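Local coordinates for protein endoglucanase (Mytilus edulis, PDB 1WC2) that hydrolyses internal beta-1,4-glucosidic linkages in cellulose and related beta-glucans and also shows expansin activity, at residues G70-L75 against H165-N170. Residues are numbered along the deposited sequence; the frame is centred on the assembly and turned at random. Where two conformers were deposited one is given.
Sequences GQCIKL and HRTPSN
The sulfur of Cys-72 lies near Thr-167 and Pro-168 at the buried end of this contact, 4.3 Å from the methyl CG2 of Thr-167 and 4.2 Å from the carbonyl O of Pro-168. Even here the approaches are loose, better packed only by comparison with the water side, and no direct hydrogen bond joins the segments. The CB of Cys-72 points toward the loop, and with chi1 at -72° SG sits beside it while bonded to Cys-157, the first residue of helix 157-163. Threonine suits its place by being two-sided: CG2 offers the sulfur a nonpolar surface, while OG1 is hydrogen-bonded to the backbone O of Thr-96 on the neighbouring strand 94-100. Strand 72-78 belongs to the double-psi beta-barrel of family 45 glycoside hydrolases, and here the barrel meets the loop between helices 157-163 and 170-173. Pro-168 lends this loop a rigid ring, which packs on Met-98 and Trp-43. Toward Gly-70 and Asn-170, both partly exposed, a water bridges the two segments. The water oxygen donates to Gly-70 O and to Asn-170 OD1, 2.8 Å from each. Glycine readily adopts the positive phi of 82° found here, and the asparagine amide supplies an acceptor to the water while ND2 is hydrogen-bonded outside the two segments.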
ATOM      1  N   GLY A  70      -0.156 -10.522  -0.658  1.00  6.81           N
ATOM      2  CA  GLY A  70      -1.527 -10.926  -0.957  1.00  7.45           C
ATOM      3  C   GLY A  70      -2.595 -10.407  -0.005  1.00  7.45           C
ATOM      4  O   GLY A  70      -3.791 -10.655  -0.225  1.00  8.85           O
ATOM      5  N   GLN A  71      -2.191  -9.708   1.058  1.00  7.08           N
ATOM      6  CA  GLN A  71      -3.151  -9.189   2.025  1.00  7.08           C
ATOM      7  C   GLN A  71      -3.781  -7.925   1.453  1.00  6.72           C
ATOM      8  O   GLN A  71      -3.096  -7.105   0.830  1.00  7.34           O
ATOM      9  CB  GLN A  71      -2.457  -8.869   3.345  1.00  7.15           C
ATOM     10  CG  GLN A  71      -3.421  -8.527   4.453  1.00  8.14           C
ATOM     11  CD  GLN A  71      -2.712  -8.202   5.745  1.00  8.08           C
ATOM     12  OE1 GLN A  71      -1.942  -7.237   5.807  1.00  8.88           O
ATOM     13  NE2 GLN A  71      -2.972  -8.992   6.791  1.00  8.72           N
ATOM     14  N   CYS A  72      -5.086  -7.762   1.676  1.00  6.96           N
ATOM     15  CA  CYS A  72      -5.791  -6.551   1.266  1.00  7.39           C
ATOM     16  C   CYS A  72      -5.983  -5.589   2.438  1.00  7.31           C
ATOM     17  O   CYS A  72      -6.359  -5.998   3.554  1.00  7.62           O
ATOM     18  CB  CYS A  72      -7.132  -6.889   0.611  1.00  7.90           C
ATOM     19  SG  CYS A  72      -6.930  -7.606  -1.045  1.00  9.04           S
ATOM     20  N   ILE A  73      -5.713  -4.320   2.151  1.00  7.16           N
ATOM     21  CA  ILE A  73      -5.782  -3.219   3.102  1.00  7.47           C
ATOM     22  C   ILE A  73      -6.771  -2.179   2.576  1.00  7.03           C
ATOM     23  O   ILE A  73      -6.588  -1.633   1.490  1.00  6.88           O
ATOM     24  CB  ILE A  73      -4.398  -2.534   3.272  1.00  7.86           C
ATOM     25  CG1 ILE A  73      -3.296  -3.540   3.617  1.00 10.09           C
ATOM     26  CG2 ILE A  73      -4.515  -1.381   4.286  1.00  7.77           C
ATOM     27  CD1 ILE A  73      -3.460  -4.185   4.923  1.00 11.45           C
ATOM     28  N   LYS A  74      -7.818  -1.914   3.354  1.00  7.07           N
ATOM     29  CA  LYS A  74      -8.789  -0.872   3.048  1.00  7.14           C
ATOM     30  C   LYS A  74      -8.320   0.449   3.642  1.00  6.77           C
ATOM     31  O   LYS A  74      -8.093   0.544   4.858  1.00  7.22           O
ATOM     32  CB  LYS A  74     -10.166  -1.249   3.597  1.00  7.85           C
ATOM     33  CG  LYS A  74     -11.256  -0.233   3.262  1.00  9.77           C
ATOM     34  CD  LYS A  74     -12.632  -0.674   3.751  0.50 11.58           C
ATOM     35  CE  LYS A  74     -13.722   0.355   3.441  0.50 11.91           C
ATOM     36  NZ  LYS A  74     -15.009  -0.030   4.089  0.50 12.45           N
ATOM     37  N   LEU A  75      -8.137   1.449   2.783  1.00  6.90           N
ATOM     38  CA  LEU A  75      -7.701   2.780   3.182  1.00  7.08           C
ATOM     39  C   LEU A  75      -8.881   3.734   3.155  1.00  7.14           C
ATOM     40  O   LEU A  75      -9.656   3.721   2.197  1.00  8.34           O
ATOM     41  CB  LEU A  75      -6.628   3.288   2.223  1.00  7.11           C
ATOM     42  CG  LEU A  75      -5.315   2.496   2.168  1.00  7.06           C
ATOM     43  CD1 LEU A  75      -4.339   3.193   1.230  1.00  8.39           C
ATOM     44  CD2 LEU A  75      -4.717   2.338   3.556  1.00  6.79           C
ATOM     45  N   HIS A 165     -13.815  -4.053  -9.122  1.00 10.37           N
ATOM     46  CA  HIS A 165     -13.049  -5.149  -9.689  1.00 10.71           C
ATOM     47  C   HIS A 165     -11.552  -4.839  -9.766  1.00 10.21           C
ATOM     48  O   HIS A 165     -10.763  -5.755  -9.918  1.00 10.47           O
ATOM     49  CB  HIS A 165     -13.584  -5.550 -11.069  1.00 11.63           C
ATOM     50  CG  HIS A 165     -14.995  -6.058 -11.055  1.00 14.01           C
ATOM     51  ND1 HIS A 165     -15.795  -6.049 -12.180  1.00 17.49           N
ATOM     52  CD2 HIS A 165     -15.750  -6.593 -10.064  1.00 14.87           C
ATOM     53  CE1 HIS A 165     -16.985  -6.541 -11.878  1.00 18.59           C
ATOM     54  NE2 HIS A 165     -16.981  -6.887 -10.603  1.00 17.21           N
ATOM     55  N   ARG A 166     -11.170  -3.564  -9.665  1.00 10.22           N
ATOM     56  CA  ARG A 166      -9.756  -3.190  -9.639  1.00  9.89           C
ATOM     57  C   ARG A 166      -9.037  -3.730  -8.404  1.00  8.97           C
ATOM     58  O   ARG A 166      -7.846  -3.912  -8.449  1.00  9.18           O
ATOM     59  CB  ARG A 166      -9.580  -1.669  -9.748  1.00 10.04           C
ATOM     60  CG  ARG A 166      -9.925  -1.118 -11.126  1.00 10.12           C
ATOM     61  CD  ARG A 166      -9.914   0.396 -11.218  1.00 10.41           C
ATOM     62  NE  ARG A 166     -10.942   1.000 -10.368  1.00  9.73           N
ATOM     63  CZ  ARG A 166     -11.172   2.308 -10.277  1.00 10.47           C
ATOM     64  NH1 ARG A 166     -10.481   3.174 -11.006  1.00 10.93           N
ATOM     65  NH2 ARG A 166     -12.126   2.757  -9.470  1.00 10.38           N
ATOM     66  N   THR A 167      -9.751  -3.960  -7.299  1.00  8.71           N
ATOM     67  CA  THR A 167      -9.138  -4.659  -6.152  1.00  8.73           C
ATOM     68  C   THR A 167      -9.030  -6.135  -6.520  1.00  8.67           C
ATOM     69  O   THR A 167     -10.069  -6.761  -6.738  1.00  8.73           O
ATOM     70  CB  THR A 167     -10.012  -4.521  -4.897  1.00  9.11           C
ATOM     71  OG1 THR A 167     -10.106  -3.142  -4.499  1.00  9.77           O
ATOM     72  CG2 THR A 167      -9.414  -5.275  -3.704  1.00  9.70           C
ATOM     73  N   PRO A 168      -7.835  -6.714  -6.616  1.00  8.08           N
ATOM     74  CA  PRO A 168      -7.728  -8.133  -6.990  1.00  8.44           C
ATOM     75  C   PRO A 168      -8.406  -9.082  -6.003  1.00  8.68           C
ATOM     76  O   PRO A 168      -8.427  -8.835  -4.800  1.00  8.60           O
ATOM     77  CB  PRO A 168      -6.216  -8.373  -7.030  1.00  8.29           C
ATOM     78  CG  PRO A 168      -5.640  -7.024  -7.270  1.00  8.15           C
ATOM     79  CD  PRO A 168      -6.500  -6.116  -6.433  1.00  7.98           C
ATOM     80  N   SER A 169      -8.938 -10.177  -6.533  1.00  9.31           N
ATOM     81  CA  SER A 169      -9.502 -11.259  -5.735  1.00  9.67           C
ATOM     82  C   SER A 169      -8.426 -12.192  -5.174  1.00  9.32           C
ATOM     83  O   SER A 169      -7.277 -12.210  -5.631  1.00  9.31           O
ATOM     84  CB  SER A 169     -10.460 -12.079  -6.604  1.00 10.16           C
ATOM     85  OG  SER A 169      -9.722 -12.732  -7.615  1.00 11.73           O
ATOM     86  N   ASN A 170      -8.806 -13.000  -4.197  1.00  9.51           N
ATOM     87  CA  ASN A 170      -7.921 -14.047  -3.707  1.00 10.50           C
ATOM     88  C   ASN A 170      -7.509 -15.032  -4.811  1.00 10.75           C
ATOM     89  O   ASN A 170      -6.372 -15.490  -4.835  1.00 10.95           O
ATOM     90  CB  ASN A 170      -8.549 -14.782  -2.521  1.00 10.95           C
ATOM     91  CG  ASN A 170      -8.675 -13.895  -1.280  1.00 11.80           C
ATOM     92  OD1 ASN A 170      -7.747 -13.150  -0.932  1.00 13.41           O
ATOM     93  ND2 ASN A 170      -9.823 -13.960  -0.613  1.00 13.73           N
TER
HETATM   94  O   HOH W   1      -5.019 -12.945  -1.303  1.00 13.53           O